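Local coordinates for protein transcriptional regulator, LYSR family (Neisseria meningitidis, PDB 4AB5) that probably regulates transcription of methionine biosynthesis genes as a MetR-like DNA-binding factor, of which this chain is the regulatory domain, at residues 70-82 and 180-193. Numbering follows the deposited sequence.
Sequences NGISFQPLFAYEM and LQSKLYAAIRTEDT
Ser73 and Ile188 bond to each other through both of their backbone groups, Ser73 N giving to Ile188 O at 2.8 Å and Ile188 N returning to Ser73 O. The same two-way exchange joins Gln75 with Ala186 and Tyr80 with Ser182, so residues 70-82 and 180-193 pair as antiparallel strands. Between the Gln75-Ala186 and Tyr80-Ser182 pairs sits a classic beta bulge, where Leu77 and Phe78 both face Leu184. Leu184 O takes Leu77 N at 2.8 Å and Phe78 N only weakly, while Leu184 N goes to Phe78 O. At one end the backbone N of Met82, modelled as selenomethionine, donates to Leu180 O. At the other, Ser73 OG and Thr190 OG1 share a hydrogen bond of 2.9 Å, and Thr190 N adds a weak one to Gly71 O.

Tyr80 has its ring carbon CG between backbone N and carbonyl carbon (chi1 52°), which brings the ring obliquely against Ser182 and Leu184. CE2 lies 3.6 Å from Leu184 CD1. Ser182 OG is hydrogen-bonded to Asp119 OD2, and Gln181 O to Lys123 NZ. Phe74 CE1 rests on Ala187 CB at 3.8 Å. Arg189 NH1 makes a salt bridge to Asp192 OD2 within 180-193.

Long strands 72-86 and 171-189 are consistent with the crossover pair joining the two subdomains of the periplasmic-binding-protein-like fold of LysR regulatory domains. Strand 60-63 bonds to the far edge of 180-193 through Tyr185 and Ala187; helix 196-212 meets Gln75 and Ala186, its Arg206 bonding Pro76 O, and helix 50-54 packs on Ile72 and Ala187.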
loop_
_atom_site.group_PDB
_atom_site.type_symbol
_atom_site.label_atom_id
_atom_site.label_comp_id
_atom_site.label_asym_id
_atom_site.label_seq_id
_atom_site.Cartn_x
_atom_site.Cartn_y
_atom_site.Cartn_z
ATOM N N ASN B 70 -30.362 12.683 -1.617
ATOM C CA ASN B 70 -30.638 14.109 -1.474
ATOM C C ASN B 70 -29.452 14.854 -0.846
ATOM O O ASN B 70 -28.852 14.374 0.118
ATOM C CB ASN B 70 -31.903 14.307 -0.656
ATOM C CG ASN B 70 -32.425 15.705 -0.709
ATOM O OD1 ASN B 70 -32.475 16.402 0.303
ATOM N ND2 ASN B 70 -32.806 16.151 -1.896
ATOM N N GLY B 71 -29.118 16.005 -1.429
ATOM C CA GLY B 71 -28.001 16.829 -0.991
ATOM C C GLY B 71 -26.667 16.332 -1.511
ATOM O O GLY B 71 -25.620 16.809 -1.079
ATOM N N ILE B 72 -26.704 15.380 -2.453
ATOM C CA ILE B 72 -25.527 14.780 -3.062
ATOM C C ILE B 72 -25.678 14.588 -4.577
ATOM O O ILE B 72 -26.715 14.110 -5.044
ATOM C CB ILE B 72 -25.020 13.528 -2.261
ATOM C CG1 ILE B 72 -23.775 13.888 -1.455
ATOM C CG2 ILE B 72 -24.724 12.324 -3.131
ATOM C CD1 ILE B 72 -23.914 13.723 -0.068
ATOM N N SER B 73 -24.650 15.020 -5.333
ATOM C CA SER B 73 -24.573 14.875 -6.788
ATOM C C SER B 73 -23.424 13.955 -7.191
ATOM O O SER B 73 -22.338 14.002 -6.610
ATOM C CB SER B 73 -24.454 16.227 -7.482
ATOM O OG SER B 73 -25.532 17.065 -7.109
ATOM N N PHE B 74 -23.698 13.088 -8.169
ATOM C CA PHE B 74 -22.748 12.101 -8.670
ATOM C C PHE B 74 -22.221 12.462 -10.023
ATOM O O PHE B 74 -22.956 12.981 -10.872
ATOM C CB PHE B 74 -23.378 10.700 -8.721
ATOM C CG PHE B 74 -23.704 10.164 -7.359
ATOM C CD1 PHE B 74 -22.724 9.542 -6.585
ATOM C CD2 PHE B 74 -24.986 10.287 -6.836
ATOM C CE1 PHE B 74 -23.024 9.054 -5.311
ATOM C CE2 PHE B 74 -25.292 9.788 -5.569
ATOM C CZ PHE B 74 -24.314 9.172 -4.813
ATOM N N GLN B 75 -20.941 12.150 -10.228
ATOM C CA GLN B 75 -20.236 12.392 -11.468
ATOM C C GLN B 75 -19.560 11.084 -11.874
ATOM O O GLN B 75 -18.742 10.566 -11.100
ATOM C CB GLN B 75 -19.207 13.514 -11.279
ATOM C CG GLN B 75 -18.745 14.147 -12.583
ATOM C CD GLN B 75 -17.992 15.446 -12.400
ATOM O OE1 GLN B 75 -17.496 16.018 -13.364
ATOM N NE2 GLN B 75 -17.661 15.819 -11.165
ATOM N N PRO B 76 -19.907 10.498 -13.044
ATOM C CA PRO B 76 -19.240 9.249 -13.452
ATOM C C PRO B 76 -17.752 9.442 -13.732
ATOM O O PRO B 76 -17.347 10.461 -14.301
ATOM C CB PRO B 76 -19.987 8.840 -14.719
ATOM C CG PRO B 76 -20.574 10.099 -15.249
ATOM C CD PRO B 76 -20.875 10.954 -14.064
ATOM N N LEU B 77 -16.937 8.487 -13.296
ATOM C CA LEU B 77 -15.508 8.523 -13.569
ATOM C C LEU B 77 -15.237 7.521 -14.686
ATOM O O LEU B 77 -15.061 7.928 -15.840
ATOM C CB LEU B 77 -14.659 8.238 -12.311
ATOM C CG LEU B 77 -14.736 9.272 -11.177
ATOM C CD1 LEU B 77 -14.021 8.771 -9.936
ATOM C CD2 LEU B 77 -14.223 10.658 -11.621
ATOM N N PHE B 78 -15.290 6.214 -14.361
ATOM C CA PHE B 78 -15.051 5.115 -15.298
ATOM C C PHE B 78 -15.448 3.761 -14.729
ATOM O O PHE B 78 -15.495 3.584 -13.508
ATOM C CB PHE B 78 -13.563 5.062 -15.729
ATOM C CG PHE B 78 -12.547 5.398 -14.654
ATOM C CD1 PHE B 78 -12.281 4.506 -13.616
ATOM C CD2 PHE B 78 -11.849 6.602 -14.686
ATOM C CE1 PHE B 78 -11.345 4.818 -12.625
ATOM C CE2 PHE B 78 -10.908 6.911 -13.699
ATOM C CZ PHE B 78 -10.668 6.021 -12.671
ATOM N N ALA B 79 -15.681 2.789 -15.634
ATOM C CA ALA B 79 -15.990 1.393 -15.311
ATOM C C ALA B 79 -14.820 0.505 -15.779
ATOM O O ALA B 79 -14.082 0.883 -16.697
ATOM C CB ALA B 79 -17.285 0.960 -15.986
ATOM N N TYR B 80 -14.641 -0.654 -15.132
ATOM C CA TYR B 80 -13.595 -1.630 -15.466
ATOM C C TYR B 80 -13.970 -3.026 -14.992
ATOM O O TYR B 80 -14.791 -3.166 -14.080
ATOM C CB TYR B 80 -12.196 -1.222 -14.935
ATOM C CG TYR B 80 -12.139 -0.876 -13.461
ATOM C CD1 TYR B 80 -12.091 -1.870 -12.491
ATOM C CD2 TYR B 80 -12.087 0.450 -13.036
ATOM C CE1 TYR B 80 -12.045 -1.557 -11.134
ATOM C CE2 TYR B 80 -12.000 0.775 -11.681
ATOM C CZ TYR B 80 -11.987 -0.233 -10.731
ATOM O OH TYR B 80 -11.916 0.059 -9.388
ATOM N N GLU B 81 -13.344 -4.060 -15.596
ATOM C CA GLU B 81 -13.577 -5.453 -15.244
ATOM C C GLU B 81 -12.742 -5.938 -14.073
ATOM O O GLU B 81 -11.543 -5.646 -13.980
ATOM C CB GLU B 81 -13.496 -6.413 -16.459
ATOM C CG GLU B 81 -12.166 -6.472 -17.207
ATOM C CD GLU B 81 -11.905 -5.423 -18.277
ATOM O OE1 GLU B 81 -11.769 -4.228 -17.925
ATOM O OE2 GLU B 81 -11.725 -5.816 -19.453
HETATM N N MSE B 82 -13.413 -6.647 -13.157
HETATM C CA MSE B 82 -12.835 -7.296 -11.990
HETATM C C MSE B 82 -12.470 -8.690 -12.470
HETATM O O MSE B 82 -13.341 -9.453 -12.907
HETATM C CB MSE B 82 -13.837 -7.375 -10.826
HETATM C CG MSE B 82 -14.143 -6.031 -10.191
HETATM SE SE MSE B 82 -12.642 -5.274 -9.201
HETATM C CE MSE B 82 -12.514 -6.619 -7.749
ATOM N N LEU B 180 -17.604 -9.435 -14.229
ATOM C CA LEU B 180 -17.764 -8.605 -13.033
ATOM C C LEU B 180 -17.208 -7.208 -13.293
ATOM O O LEU B 180 -16.006 -7.037 -13.474
ATOM C CB LEU B 180 -17.076 -9.271 -11.839
ATOM C CG LEU B 180 -17.365 -8.796 -10.420
ATOM C CD1 LEU B 180 -18.816 -8.476 -10.133
ATOM C CD2 LEU B 180 -16.700 -9.672 -9.479
ATOM N N GLN B 181 -18.089 -6.221 -13.340
ATOM C CA GLN B 181 -17.714 -4.851 -13.625
ATOM C C GLN B 181 -17.867 -3.945 -12.410
ATOM O O GLN B 181 -18.878 -4.012 -11.722
ATOM C CB GLN B 181 -18.548 -4.319 -14.811
ATOM C CG GLN B 181 -18.009 -3.022 -15.420
ATOM C CD GLN B 181 -18.983 -2.320 -16.340
ATOM O OE1 GLN B 181 -20.138 -2.048 -15.992
ATOM N NE2 GLN B 181 -18.506 -1.941 -17.512
ATOM N N SER B 182 -16.867 -3.088 -12.161
ATOM C CA SER B 182 -16.908 -2.064 -11.117
ATOM C C SER B 182 -17.209 -0.739 -11.791
ATOM O O SER B 182 -16.715 -0.488 -12.888
ATOM C CB SER B 182 -15.577 -1.967 -10.383
ATOM O OG SER B 182 -15.443 -3.036 -9.462
ATOM N N LYS B 183 -18.036 0.091 -11.147
ATOM C CA LYS B 183 -18.411 1.405 -11.653
ATOM C C LYS B 183 -17.930 2.471 -10.663
ATOM O O LYS B 183 -18.285 2.413 -9.488
ATOM C CB LYS B 183 -19.926 1.481 -11.883
ATOM C CG LYS B 183 -20.419 0.609 -13.034
ATOM C CD LYS B 183 -21.938 0.589 -13.093
ATOM C CE LYS B 183 -22.472 -0.298 -14.191
ATOM N NZ LYS B 183 -22.413 0.367 -15.521
ATOM N N LEU B 184 -17.094 3.419 -11.121
ATOM C CA LEU B 184 -16.570 4.447 -10.227
ATOM C C LEU B 184 -17.142 5.822 -10.435
ATOM O O LEU B 184 -17.283 6.268 -11.572
ATOM C CB LEU B 184 -15.037 4.457 -10.176
ATOM C CG LEU B 184 -14.454 3.601 -9.049
ATOM C CD1 LEU B 184 -14.437 2.136 -9.415
ATOM C CD2 LEU B 184 -13.097 4.036 -8.711
ATOM N N TYR B 185 -17.506 6.478 -9.316
ATOM C CA TYR B 185 -18.117 7.804 -9.304
ATOM C C TYR B 185 -17.431 8.719 -8.309
ATOM O O TYR B 185 -16.871 8.251 -7.311
ATOM C CB TYR B 185 -19.613 7.728 -8.925
ATOM C CG TYR B 185 -20.452 6.836 -9.809
ATOM C CD1 TYR B 185 -21.097 7.343 -10.933
ATOM C CD2 TYR B 185 -20.662 5.495 -9.485
ATOM C CE1 TYR B 185 -21.887 6.527 -11.746
ATOM C CE2 TYR B 185 -21.452 4.670 -10.289
ATOM C CZ TYR B 185 -22.062 5.191 -11.419
ATOM O OH TYR B 185 -22.836 4.391 -12.225
ATOM N N ALA B 186 -17.523 10.032 -8.567
ATOM C CA ALA B 186 -17.060 11.069 -7.668
ATOM C C ALA B 186 -18.334 11.718 -7.133
ATOM O O ALA B 186 -19.170 12.185 -7.912
ATOM C CB ALA B 186 -16.228 12.090 -8.418
ATOM N N ALA B 187 -18.526 11.670 -5.815
ATOM C CA ALA B 187 -19.684 12.254 -5.155
ATOM C C ALA B 187 -19.300 13.590 -4.501
ATOM O O ALA B 187 -18.240 13.698 -3.886
ATOM C CB ALA B 187 -20.218 11.290 -4.103
ATOM N N ILE B 188 -20.147 14.608 -4.669
ATOM C CA ILE B 188 -20.016 15.931 -4.055
ATOM C C ILE B 188 -21.408 16.359 -3.534
ATOM O O ILE B 188 -22.421 15.725 -3.874
ATOM C CB ILE B 188 -19.404 17.008 -5.006
ATOM C CG1 ILE B 188 -20.255 17.248 -6.280
ATOM C CG2 ILE B 188 -17.932 16.747 -5.323
ATOM C CD1 ILE B 188 -19.957 18.546 -7.035
ATOM N N ARG B 189 -21.460 17.451 -2.739
ATOM C CA ARG B 189 -22.723 18.007 -2.257
ATOM C C ARG B 189 -23.344 18.715 -3.455
ATOM O O ARG B 189 -22.615 19.182 -4.326
ATOM C CB ARG B 189 -22.478 19.048 -1.161
ATOM C CG ARG B 189 -21.985 18.505 0.161
ATOM C CD ARG B 189 -21.627 19.684 1.041
ATOM N NE ARG B 189 -20.609 19.352 2.038
ATOM C CZ ARG B 189 -19.299 19.463 1.845
ATOM N NH1 ARG B 189 -18.824 19.887 0.680
ATOM N NH2 ARG B 189 -18.454 19.151 2.815
ATOM N N THR B 190 -24.663 18.780 -3.518
ATOM C CA THR B 190 -25.351 19.470 -4.612
ATOM C C THR B 190 -25.059 20.981 -4.608
ATOM O O THR B 190 -24.974 21.569 -5.687
ATOM C CB THR B 190 -26.843 19.077 -4.650
ATOM O OG1 THR B 190 -26.918 17.652 -4.625
ATOM C CG2 THR B 190 -27.557 19.584 -5.897
ATOM N N GLU B 191 -24.843 21.590 -3.415
ATOM C CA GLU B 191 -24.503 23.014 -3.282
ATOM C C GLU B 191 -23.148 23.308 -3.938
ATOM O O GLU B 191 -22.962 24.381 -4.494
ATOM C CB GLU B 191 -24.473 23.446 -1.798
ATOM C CG GLU B 191 -24.471 24.962 -1.569
ATOM C CD GLU B 191 -23.139 25.699 -1.665
ATOM O OE1 GLU B 191 -22.191 25.314 -0.943
ATOM O OE2 GLU B 191 -23.042 26.668 -2.457
ATOM N N ASP B 192 -22.224 22.354 -3.883
ATOM C CA ASP B 192 -20.866 22.494 -4.394
ATOM C C ASP B 192 -20.683 22.213 -5.894
ATOM O O ASP B 192 -19.559 22.340 -6.397
ATOM C CB ASP B 192 -19.906 21.657 -3.538
ATOM C CG ASP B 192 -19.644 22.198 -2.146
ATOM O OD1 ASP B 192 -20.287 23.186 -1.761
ATOM O OD2 ASP B 192 -18.794 21.636 -1.446
ATOM N N THR B 193 -21.776 21.867 -6.619
ATOM C CA THR B 193 -21.755 21.586 -8.071
ATOM C C THR B 193 -21.185 22.752 -8.921
ATOM O O THR B 193 -20.759 22.536 -10.061
ATOM C CB THR B 193 -23.148 21.193 -8.581
ATOM O OG1 THR B 193 -24.111 22.170 -8.174
ATOM C CG2 THR B 193 -23.565 19.785 -8.189
#